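Local structure of orotidine 5'-phosphate decarboxylase (Sulfolobus solfataricus, 4DBD) at residues 108-113 against 132-137; 166-171 against 186-191. The protein probably catalyses the decarboxylation of orotidine 5'-monophosphate to uridine 5'-monophosphate, the last step of de novo UMP synthesis. All coordinates share one frame; numbering follows the deposited sequence.

Overall arrangement
Contacts 1 and 2 lie on opposite sides of the chain's centre in one closed barrel of eight parallel strands; their centres are about 23 Å apart and they do not touch. Contact 1 is buried and stays within one beta-alpha-beta unit, packing the start of strand 107-113 on the turn that leads from helix 124-134 into strand 138-141. Contact 2, partly buried, pairs the loop after strand 160-163 with the end of strand 183-186 and the short helix 188-191. They share no element. Their chemistry differs accordingly: leucine, isoleucine and proline carbons with one polar edge in 108-113 against 132-137, an anion held by backbone and side-chain N-H groups in 166-171 against 186-191.

Contact 1. Residues 108-113 against 132-137; sequences LYLVAV and REISPK
L108 and L110, on strand 107-113, pack on I134, the last residue of helix 124-134, and on P136 in the turn that follows. L108 CD2 meets I134 CG2 at 3.7 Å, and L110 CD1 lies 3.8 Å from P136 CG; in both pairs the side chains cross at about a right angle. S135, the first residue past the helix, has positive phi; two residues on, K137 N gives L108 O a weak hydrogen bond of 2.9 Å. A water accepts from L108 N at 2.8 Å and, weakly, from K137 N.

K137 runs beside Y109, both pointing the same way. Its CB lies 3.5 Å from L108 O. CG, anti to the backbone N (chi1 166°), comes within 3.8 Å of Y109 OH. The chain then bends at chi2 and chi4, and NZ ends 2.9 Å from Y109 OH, oblique to the ring. E55 is the polar partner of both tips, in a salt bridge with K137 NZ and a hydrogen bond with Y109 OH. A phenylalanine in place of Y109 would probably leave E55 without the hydroxyl bonded to it, and K137 CG and NZ without the oxygen they lie against.

The contact thus closes the crossover between parallel strands 107-113 and 138-141: aliphatic carbons join the strand to the helix end and the turn, while the carboxylate of E55 would probably offset the lysine charge at the margin.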
loop_
_atom_site.group_PDB
_atom_site.type_symbol
_atom_site.label_atom_id
_atom_site.label_comp_id
_atom_site.label_asym_id
_atom_site.label_seq_id
_atom_site.Cartn_x
_atom_site.Cartn_y
_atom_site.Cartn_z
ATOM N N LEU A 108 -2.574 15.575 2.046
ATOM C CA LEU A 108 -1.662 14.457 1.820
ATOM C C LEU A 108 -0.603 14.433 2.915
ATOM O O LEU A 108 -0.036 15.470 3.259
ATOM C CB LEU A 108 -0.974 14.586 0.442
ATOM C CG LEU A 108 0.052 13.532 0.015
ATOM C CD1 LEU A 108 -0.568 12.130 -0.021
ATOM C CD2 LEU A 108 0.702 13.880 -1.332
ATOM N N TYR A 109 -0.377 13.251 3.482
ATOM C CA TYR A 109 0.734 13.006 4.407
ATOM C C TYR A 109 1.658 11.987 3.755
ATOM O O TYR A 109 1.187 10.954 3.268
ATOM C CB TYR A 109 0.207 12.418 5.718
ATOM C CG TYR A 109 -0.487 13.418 6.605
ATOM C CD1 TYR A 109 0.169 13.976 7.692
ATOM C CD2 TYR A 109 -1.802 13.800 6.363
ATOM C CE1 TYR A 109 -0.458 14.893 8.513
ATOM C CE2 TYR A 109 -2.443 14.719 7.187
ATOM C CZ TYR A 109 -1.759 15.260 8.255
ATOM O OH TYR A 109 -2.368 16.172 9.078
ATOM N N LEU A 110 2.966 12.253 3.756
ATOM C CA LEU A 110 3.907 11.326 3.130
ATOM C C LEU A 110 4.746 10.590 4.173
ATOM O O LEU A 110 5.202 11.178 5.151
ATOM C CB LEU A 110 4.825 12.048 2.151
ATOM C CG LEU A 110 4.203 12.687 0.911
ATOM C CD1 LEU A 110 5.289 13.369 0.094
ATOM C CD2 LEU A 110 3.465 11.631 0.064
ATOM N N VAL A 111 4.940 9.294 3.958
ATOM C CA VAL A 111 5.742 8.486 4.868
ATOM C C VAL A 111 7.231 8.766 4.670
ATOM O O VAL A 111 7.774 8.559 3.576
ATOM C CB VAL A 111 5.462 6.991 4.665
ATOM C CG1 VAL A 111 6.422 6.163 5.525
ATOM C CG2 VAL A 111 4.018 6.689 5.013
ATOM N N ALA A 112 7.896 9.247 5.720
ATOM C CA ALA A 112 9.321 9.598 5.604
ATOM C C ALA A 112 10.219 8.556 6.253
ATOM O O ALA A 112 11.223 8.140 5.664
ATOM C CB ALA A 112 9.605 10.990 6.183
ATOM N N VAL A 113 9.886 8.177 7.482
ATOM C CA VAL A 113 10.642 7.172 8.213
ATOM C C VAL A 113 9.680 6.214 8.909
ATOM O O VAL A 113 8.731 6.643 9.564
ATOM C CB VAL A 113 11.543 7.810 9.288
ATOM C CG1 VAL A 113 12.446 6.746 9.921
ATOM C CG2 VAL A 113 12.360 8.937 8.689
ATOM N N ARG A 132 10.014 17.699 -0.427
ATOM C CA ARG A 132 10.168 19.091 -0.858
ATOM C C ARG A 132 9.432 19.432 -2.159
ATOM O O ARG A 132 8.818 20.491 -2.263
ATOM C CB ARG A 132 11.648 19.448 -0.971
ATOM C CG ARG A 132 12.349 19.479 0.361
ATOM C CD ARG A 132 13.854 19.477 0.169
ATOM N NE ARG A 132 14.552 19.527 1.444
ATOM C CZ ARG A 132 15.617 18.790 1.741
ATOM N NH1 ARG A 132 16.121 17.951 0.843
ATOM N NH2 ARG A 132 16.180 18.900 2.933
ATOM N N GLU A 133 9.486 18.540 -3.146
ATOM C CA GLU A 133 8.777 18.773 -4.407
ATOM C C GLU A 133 7.260 18.772 -4.234
ATOM O O GLU A 133 6.561 19.609 -4.794
ATOM C CB GLU A 133 9.161 17.730 -5.457
ATOM C CG GLU A 133 10.527 17.923 -6.071
ATOM C CD GLU A 133 10.821 16.892 -7.143
ATOM O OE1 GLU A 133 9.868 16.218 -7.592
ATOM O OE2 GLU A 133 12.003 16.747 -7.529
ATOM N N ILE A 134 6.758 17.820 -3.455
ATOM C CA ILE A 134 5.320 17.603 -3.315
ATOM C C ILE A 134 4.676 18.584 -2.347
ATOM O O ILE A 134 3.555 19.033 -2.568
ATOM C CB ILE A 134 5.019 16.148 -2.873
ATOM C CG1 ILE A 134 5.384 15.176 -4.000
ATOM C CG2 ILE A 134 3.553 15.980 -2.474
ATOM C CD1 ILE A 134 4.415 15.206 -5.183
ATOM N N SER A 135 5.394 18.928 -1.284
ATOM C CA SER A 135 4.889 19.861 -0.283
ATOM C C SER A 135 3.555 19.401 0.306
ATOM O O SER A 135 2.541 20.097 0.191
ATOM C CB SER A 135 4.768 21.269 -0.882
ATOM O OG SER A 135 4.318 22.193 0.092
ATOM N N PRO A 136 3.555 18.221 0.943
ATOM C CA PRO A 136 2.362 17.649 1.577
ATOM C C PRO A 136 1.928 18.472 2.792
ATOM O O PRO A 136 2.687 19.317 3.258
ATOM C CB PRO A 136 2.838 16.253 2.021
ATOM C CG PRO A 136 4.348 16.423 2.215
ATOM C CD PRO A 136 4.758 17.382 1.128
ATOM N N LYS A 137 0.714 18.241 3.283
ATOM C CA LYS A 137 0.273 18.831 4.548
ATOM C C LYS A 137 1.178 18.347 5.680
ATOM O O LYS A 137 1.557 19.119 6.567
ATOM C CB LYS A 137 -1.168 18.426 4.844
ATOM C CG LYS A 137 -1.619 18.709 6.281
ATOM C CD LYS A 137 -2.345 20.038 6.410
ATOM C CE LYS A 137 -2.772 20.296 7.861
ATOM N NZ LYS A 137 -2.924 19.033 8.629
HETATM O O HOH W 1 -1.716 18.127 1.200
#

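Contact 2. Residues 166-171 against 186-191. With SO4 (sulfate ion), chain B.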
loop_
_atom_site.group_PDB
_atom_site.type_symbol
_atom_site.label_atom_id
_atom_site.label_comp_id
_atom_site.label_asym_id
_atom_site.label_seq_id
_atom_site.Cartn_x
_atom_site.Cartn_y
_atom_site.Cartn_z
ATOM N N MET A 166 4.169 4.316 18.909
ATOM C CA MET A 166 4.076 4.564 20.351
ATOM C C MET A 166 3.309 3.427 21.030
ATOM O O MET A 166 2.263 2.980 20.526
ATOM C CB MET A 166 3.401 5.913 20.656
ATOM C CG MET A 166 3.885 7.081 19.818
ATOM S SD MET A 166 5.682 7.190 19.697
ATOM C CE MET A 166 6.160 7.816 21.318
ATOM N N GLY A 167 3.843 2.962 22.159
ATOM C CA GLY A 167 3.242 1.873 22.904
ATOM C C GLY A 167 3.848 0.506 22.622
ATOM O O GLY A 167 4.903 0.156 23.162
ATOM N N SER A 168 3.177 -0.271 21.771
ATOM C CA SER A 168 3.579 -1.653 21.493
ATOM C C SER A 168 4.916 -1.748 20.756
ATOM O O SER A 168 5.757 -2.576 21.089
ATOM C CB SER A 168 2.481 -2.377 20.697
ATOM O OG SER A 168 2.838 -3.720 20.411
ATOM N N GLN A 169 5.108 -0.901 19.749
ATOM C CA GLN A 169 6.323 -0.950 18.937
ATOM C C GLN A 169 7.540 -0.371 19.651
ATOM O O GLN A 169 8.650 -0.402 19.107
ATOM C CB GLN A 169 6.121 -0.225 17.604
ATOM C CG GLN A 169 5.097 -0.866 16.686
ATOM C CD GLN A 169 4.931 -0.100 15.390
ATOM O OE1 GLN A 169 5.876 0.026 14.604
ATOM N NE2 GLN A 169 3.724 0.424 15.160
ATOM N N GLY A 170 7.327 0.164 20.856
ATOM C CA GLY A 170 8.417 0.672 21.678
ATOM C C GLY A 170 8.284 2.114 22.154
ATOM O O GLY A 170 8.735 2.461 23.254
ATOM N N GLY A 171 7.680 2.965 21.332
ATOM C CA GLY A 171 7.558 4.373 21.678
ATOM C C GLY A 171 6.917 4.619 23.039
ATOM O O GLY A 171 5.761 4.220 23.279
ATOM N N ILE A 186 -1.376 6.069 17.806
ATOM C CA ILE A 186 -1.417 4.997 18.784
ATOM C C ILE A 186 -2.544 4.036 18.444
ATOM O O ILE A 186 -3.697 4.447 18.249
ATOM C CB ILE A 186 -1.590 5.573 20.204
ATOM C CG1 ILE A 186 -0.521 6.643 20.449
ATOM C CG2 ILE A 186 -1.508 4.465 21.251
ATOM C CD1 ILE A 186 -0.663 7.390 21.753
ATOM N N GLY A 187 -2.200 2.759 18.345
ATOM C CA GLY A 187 -3.153 1.736 17.970
ATOM C C GLY A 187 -3.428 0.777 19.105
ATOM O O GLY A 187 -4.289 1.034 19.945
ATOM N N ARG A 188 -2.670 -0.318 19.149
ATOM C CA ARG A 188 -2.940 -1.421 20.078
ATOM C C ARG A 188 -3.035 -0.995 21.540
ATOM O O ARG A 188 -3.858 -1.529 22.288
ATOM C CB ARG A 188 -1.878 -2.521 19.927
ATOM C CG ARG A 188 -2.139 -3.454 18.749
ATOM C CD ARG A 188 -0.938 -4.310 18.451
ATOM N NE ARG A 188 0.065 -3.565 17.696
ATOM C CZ ARG A 188 1.188 -4.099 17.230
ATOM N NH1 ARG A 188 1.440 -5.384 17.450
ATOM N NH2 ARG A 188 2.047 -3.350 16.539
ATOM N N SER A 189 -2.183 -0.061 21.945
ATOM C CA SER A 189 -2.199 0.455 23.313
ATOM C C SER A 189 -3.611 0.884 23.736
ATOM O O SER A 189 -3.969 0.809 24.907
ATOM C CB SER A 189 -1.231 1.628 23.446
ATOM O OG SER A 189 0.113 1.185 23.358
ATOM N N ILE A 190 -4.417 1.324 22.774
ATOM C CA ILE A 190 -5.783 1.753 23.067
ATOM C C ILE A 190 -6.811 0.684 22.718
ATOM O O ILE A 190 -7.588 0.254 23.585
ATOM C CB ILE A 190 -6.119 3.065 22.311
ATOM C CG1 ILE A 190 -5.269 4.223 22.873
ATOM C CG2 ILE A 190 -7.625 3.360 22.369
ATOM C CD1 ILE A 190 -5.074 5.385 21.934
ATOM N N TYR A 191 -6.832 0.240 21.461
ATOM C CA TYR A 191 -7.930 -0.619 21.023
ATOM C C TYR A 191 -7.883 -2.054 21.556
ATOM O O TYR A 191 -8.903 -2.759 21.516
ATOM C CB TYR A 191 -8.161 -0.553 19.494
ATOM C CG TYR A 191 -7.069 -1.124 18.607
ATOM C CD1 TYR A 191 -6.834 -2.489 18.559
ATOM C CD2 TYR A 191 -6.306 -0.294 17.779
ATOM C CE1 TYR A 191 -5.850 -3.022 17.731
ATOM C CE2 TYR A 191 -5.314 -0.821 16.940
ATOM C CZ TYR A 191 -5.101 -2.188 16.924
ATOM O OH TYR A 191 -4.132 -2.745 16.106
HETATM S S SO4 B . 0.214 0.167 16.878
HETATM O O1 SO4 B . -0.077 0.675 15.534
HETATM O O2 SO4 B . -0.728 -0.887 17.220
HETATM O O3 SO4 B . 1.571 -0.391 16.910
HETATM O O4 SO4 B . 0.117 1.265 17.840
#
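G167 passes S189 with their CA atoms 5.6 Å apart, where the loop after strand 160-163 meets the start of helix 188-191. S189 OG lies 3.2 Å from G167 CA, and a CB on G167 would run into it; that hydroxyl is hydrogen-bonded to Y173. Beside this pair, M166 CB rests on I186 CG1 at 4.0 Å.

A sulfate ion, probably from the crystallisation liquor, bridges the two segments. R188 grips O2 of the sulfate twice, through its backbone N and through NE at 2.8 Å, the latter nearly straight (170°). The bend at chi3 (-79°) turns NE toward that oxygen. R188 NH2 reaches sulfate O3 at 3.0 Å, and Q169 NE2 binds the same oxygen from the other segment at 2.9 Å, its amide plane turned 43° from the guanidinium. G187 N holds sulfate O4 at 2.8 Å. S168 OG lies over the centre of one guanidinium face, but S168 has two conformers, so this approach is tentative.

G187 is the N-cap of helix 188-191, whose N-terminus would probably add to the attraction of the arginine charge for the anion. The sulfate's ligands Q169, G187 and R188 are predicted substrate-binding residues, consistent with the site that takes the substrate's phosphate in this family.

Y67 of the second subunit makes a cation-pi contact with R188 and a hydrogen bond with Y191 OH, and I65 of that subunit packs on Q169 and R188. On the barrel side, the backbone of I186 is hydrogen-bonded to I7 and A9 of strand 6-10, and its side chain touches I203 of helix 196-210.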